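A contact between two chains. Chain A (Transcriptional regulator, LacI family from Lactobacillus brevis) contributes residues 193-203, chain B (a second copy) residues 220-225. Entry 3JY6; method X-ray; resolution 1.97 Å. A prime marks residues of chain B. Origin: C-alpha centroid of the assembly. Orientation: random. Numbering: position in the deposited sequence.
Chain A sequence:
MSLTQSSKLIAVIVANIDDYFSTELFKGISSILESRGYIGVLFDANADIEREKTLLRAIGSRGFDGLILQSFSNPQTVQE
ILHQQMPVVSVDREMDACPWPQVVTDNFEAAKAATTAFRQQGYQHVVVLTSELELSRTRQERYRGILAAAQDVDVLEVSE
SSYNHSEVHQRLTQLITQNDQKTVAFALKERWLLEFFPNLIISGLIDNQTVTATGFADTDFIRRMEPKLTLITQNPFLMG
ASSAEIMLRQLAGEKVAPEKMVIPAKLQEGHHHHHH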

# COMPACT_ATOMS: atom_id res chain seq x y z
N LEU A 193 -3.74 -11.38 -7.84
CA LEU A 193 -5.13 -11.59 -7.47
C LEU A 193 -5.88 -10.27 -7.63
O LEU A 193 -7.00 -10.23 -8.13
N LEU A 194 -5.23 -9.18 -7.23
CA LEU A 194 -5.84 -7.85 -7.30
C LEU A 194 -5.98 -7.32 -8.71
O LEU A 194 -6.92 -6.61 -9.01
N GLU A 195 -5.04 -7.67 -9.58
CA GLU A 195 -5.07 -7.17 -10.94
C GLU A 195 -5.97 -7.95 -11.91
O GLU A 195 -6.67 -7.33 -12.71
N PHE A 196 -5.96 -9.27 -11.81
CA PHE A 196 -6.72 -10.10 -12.75
C PHE A 196 -8.02 -10.78 -12.33
O PHE A 196 -8.78 -11.20 -13.19
N PHE A 197 -8.29 -10.88 -11.03
CA PHE A 197 -9.52 -11.55 -10.58
C PHE A 197 -10.82 -10.74 -10.58
O PHE A 197 -11.90 -11.29 -10.83
N PRO A 198 -10.75 -9.43 -10.27
CA PRO A 198 -11.98 -8.63 -10.25
C PRO A 198 -12.84 -8.68 -11.52
O PRO A 198 -14.06 -8.80 -11.43
N ASN A 199 -12.23 -8.57 -12.69
CA ASN A 199 -13.01 -8.61 -13.93
C ASN A 199 -13.56 -10.01 -14.21
O ASN A 199 -14.57 -10.16 -14.88
N LEU A 200 -12.89 -11.04 -13.70
CA LEU A 200 -13.38 -12.39 -13.89
C LEU A 200 -14.57 -12.64 -12.95
O LEU A 200 -15.35 -13.57 -13.16
N ILE A 201 -14.72 -11.80 -11.93
CA ILE A 201 -15.83 -11.93 -11.00
C ILE A 201 -16.99 -11.11 -11.56
O ILE A 201 -18.15 -11.46 -11.39
N ILE A 202 -16.64 -10.01 -12.22
CA ILE A 202 -17.64 -9.13 -12.80
C ILE A 202 -18.13 -9.65 -14.15
O ILE A 202 -19.29 -9.44 -14.50
N SER A 203 -17.28 -10.36 -14.89
CA SER A 203 -17.68 -10.89 -16.19
C SER A 203 -18.46 -12.19 -16.02
O SER A 203 -19.08 -12.67 -16.97
N ASP B 220 -4.10 1.75 -10.46
CA ASP B 220 -4.32 1.23 -11.81
C ASP B 220 -5.31 0.08 -11.84
O ASP B 220 -5.98 -0.16 -12.86
N PHE B 221 -5.47 -0.61 -10.72
CA PHE B 221 -6.37 -1.74 -10.75
C PHE B 221 -7.90 -1.53 -10.47
O PHE B 221 -8.64 -2.49 -10.61
N ILE B 222 -8.40 -0.32 -10.13
CA ILE B 222 -9.88 -0.14 -9.92
C ILE B 222 -10.55 0.08 -11.23
O ILE B 222 -11.73 -0.29 -11.43
N ARG B 223 -9.83 0.85 -12.05
CA ARG B 223 -10.19 1.27 -13.40
C ARG B 223 -10.53 0.12 -14.30
O ARG B 223 -11.37 0.26 -15.19
N ARG B 224 -9.89 -1.02 -14.07
CA ARG B 224 -10.13 -2.12 -14.94
C ARG B 224 -11.35 -2.95 -14.61
O ARG B 224 -11.66 -3.87 -15.36
N MET B 225 -12.07 -2.63 -13.54
CA MET B 225 -13.28 -3.41 -13.23
C MET B 225 -14.41 -3.08 -14.20
O MET B 225 -14.41 -2.03 -14.85

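The most unusual feature of this contact is its one hydrogen bond, which is implausibly short: Asn199 ND2 donates to the backbone Arg224′ O at 2.4 Å, with an N-H...acceptor angle of 131°. The Asn199 amide is crowded against that carbonyl. Asn199 OD1 lies 2.5 Å from Arg224′ O, two acceptors that cannot bond; the model is too crowded here for the oxygen's place to be sure, and the exact length deserves little weight. Asn199 (chi1 m, -82°) leaves its backbone sideways, but its amide end comes nearer to chain B, where ND2 also sits 3.0 Å from Met225′ CA.

The target carbonyl belongs to a type I beta turn from Ile222′ to Met225′, closed by Met225′ N to Ile222′ O at 3.2 Å. Ile222′ and Arg223′ point away, while Phe221′, Arg224′ and Met225′ make the contacts with chain A. On chain A, the contacting residues Leu194, Glu195, Pro198, Asn199 and Ile202 recur at the three- and four-residue spacing expected of a helical face.

Met225′ (chi1 m, chi2 t) leaves its backbone sideways and supplies much of the apolar packing. Its CG meets Pro198 CB at 3.7 Å, and its CB meets Ile202 CD1 at 3.6 Å. Pro198 and Ile202 both point toward chain B; the m, t rotamer of Ile202 carries CD1 out to the methionine.

At the other end, Phe221′ (chi1 p, 84°) points toward the helix. Its ring lies oblique to the carbonyl of Leu194, with CD1 4.0 Å from Leu194 O, an oxygen that this contact buries without any partner in the model. Leu194 (m, t) also points toward chain B, yet its nearest side-chain approach is Leu194 CB to Phe221′ CD2 at 4.5 Å, a loose contact. Phe221′ CB lies 4.5 Å from Glu195 CA.

Arg224′ leaves its backbone sideways with chi1 between wells at 23°, then bends at chi3 (p, 68°) so that its end comes nearer to Glu195. Its CD approaches Glu195 O at 3.8 Å, and Glu195 CG covers one guanidinium face, 3.9 Å from Arg224′ NH1. The extended Glu195 side chain (t, t) leaves OE2 4.3 Å from Arg224′ NH1. That oxygen lies well out of the guanidinium plane, so no N-H points at it: opposite charges are near each other, but no salt bridge forms. Both carboxylate oxygens are hydrogen-bonded elsewhere in the structure. Together the two stretches bury 423 Å², both sides summed, with one hydrogen bond between them.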

# COMPACT_ATOMS: atom_id res chain seq x y z
CB LEU A 193 -5.21 -12.11 -6.02
CG LEU A 193 -6.54 -12.64 -5.48
CD1 LEU A 193 -6.28 -13.67 -4.39
CD2 LEU A 193 -7.39 -11.49 -4.94
CB LEU A 194 -5.03 -6.84 -6.47
CG LEU A 194 -4.81 -7.11 -4.98
CD1 LEU A 194 -3.83 -6.10 -4.42
CD2 LEU A 194 -6.13 -7.04 -4.23
CB GLU A 195 -3.65 -7.12 -11.51
CG GLU A 195 -3.55 -6.36 -12.83
CD GLU A 195 -2.15 -6.34 -13.40
OE1 GLU A 195 -1.18 -6.33 -12.61
OE2 GLU A 195 -2.01 -6.33 -14.64
CB PHE A 196 -5.78 -11.17 -13.33
CG PHE A 196 -4.59 -10.59 -14.06
CD1 PHE A 196 -4.72 -10.11 -15.36
CD2 PHE A 196 -3.35 -10.51 -13.43
CE1 PHE A 196 -3.63 -9.54 -16.03
CE2 PHE A 196 -2.25 -9.94 -14.10
CZ PHE A 196 -2.39 -9.46 -15.40
CB PHE A 197 -9.30 -12.17 -9.19
CG PHE A 197 -8.39 -13.38 -9.17
CD1 PHE A 197 -7.66 -13.76 -10.31
CD2 PHE A 197 -8.25 -14.14 -8.01
CE1 PHE A 197 -6.80 -14.88 -10.27
CE2 PHE A 197 -7.40 -15.25 -7.97
CZ PHE A 197 -6.67 -15.62 -9.10
CB PRO A 198 -11.47 -7.22 -9.94
CG PRO A 198 -10.38 -7.51 -8.97
CD PRO A 198 -9.64 -8.68 -9.63
CB ASN A 199 -12.17 -8.13 -15.12
CG ASN A 199 -12.12 -6.61 -15.22
OD1 ASN A 199 -12.32 -6.05 -16.29
ND2 ASN A 199 -11.86 -5.95 -14.10
CB LEU A 200 -12.25 -13.41 -13.64
CG LEU A 200 -11.43 -13.79 -14.87
CD1 LEU A 200 -10.91 -12.53 -15.59
CD2 LEU A 200 -10.27 -14.69 -14.46
CB ILE A 201 -15.50 -11.37 -9.60
CG1 ILE A 201 -14.40 -12.22 -8.95
CG2 ILE A 201 -16.76 -11.34 -8.74
CD1 ILE A 201 -13.94 -11.72 -7.60
CB ILE A 202 -17.06 -7.70 -12.92
CG1 ILE A 202 -16.95 -7.10 -11.51
CG2 ILE A 202 -17.93 -6.84 -13.82
CD1 ILE A 202 -16.15 -5.82 -11.42
CB SER A 203 -16.45 -11.14 -17.07
OG SER A 203 -15.64 -12.18 -16.56
CB ASP B 220 -2.98 0.82 -12.43
CG ASP B 220 -2.07 2.00 -12.64
OD1 ASP B 220 -0.95 1.99 -12.08
OD2 ASP B 220 -2.48 2.95 -13.35
CB PHE B 221 -5.77 -2.86 -9.86
CG PHE B 221 -6.07 -2.72 -8.40
CD1 PHE B 221 -7.39 -2.76 -7.97
CD2 PHE B 221 -5.06 -2.44 -7.47
CE1 PHE B 221 -7.75 -2.50 -6.63
CE2 PHE B 221 -5.42 -2.17 -6.11
CZ PHE B 221 -6.77 -2.20 -5.70
CB ILE B 222 -10.31 1.15 -9.27
CG1 ILE B 222 -9.07 1.98 -8.96
CG2 ILE B 222 -11.31 0.83 -8.17
CD1 ILE B 222 -9.16 2.73 -7.64
CB ARG B 223 -8.99 1.95 -14.06
CG ARG B 223 -8.40 2.99 -13.21
CD ARG B 223 -7.16 3.55 -13.87
NE ARG B 223 -6.68 4.71 -13.12
CZ ARG B 223 -7.20 5.93 -13.22
NH1 ARG B 223 -8.20 6.18 -14.05
NH2 ARG B 223 -6.74 6.90 -12.46
CB ARG B 224 -8.85 -2.94 -15.07
CG ARG B 224 -7.87 -2.78 -13.93
CD ARG B 224 -6.76 -3.79 -14.09
NE ARG B 224 -5.91 -3.50 -15.24
CZ ARG B 224 -4.69 -2.98 -15.15
NH1 ARG B 224 -4.17 -2.69 -13.96
NH2 ARG B 224 -3.98 -2.74 -16.25
CB MET B 225 -13.75 -3.15 -11.79
CG MET B 225 -12.95 -3.91 -10.72
SD MET B 225 -13.82 -4.08 -9.14
CE MET B 225 -12.88 -3.00 -8.10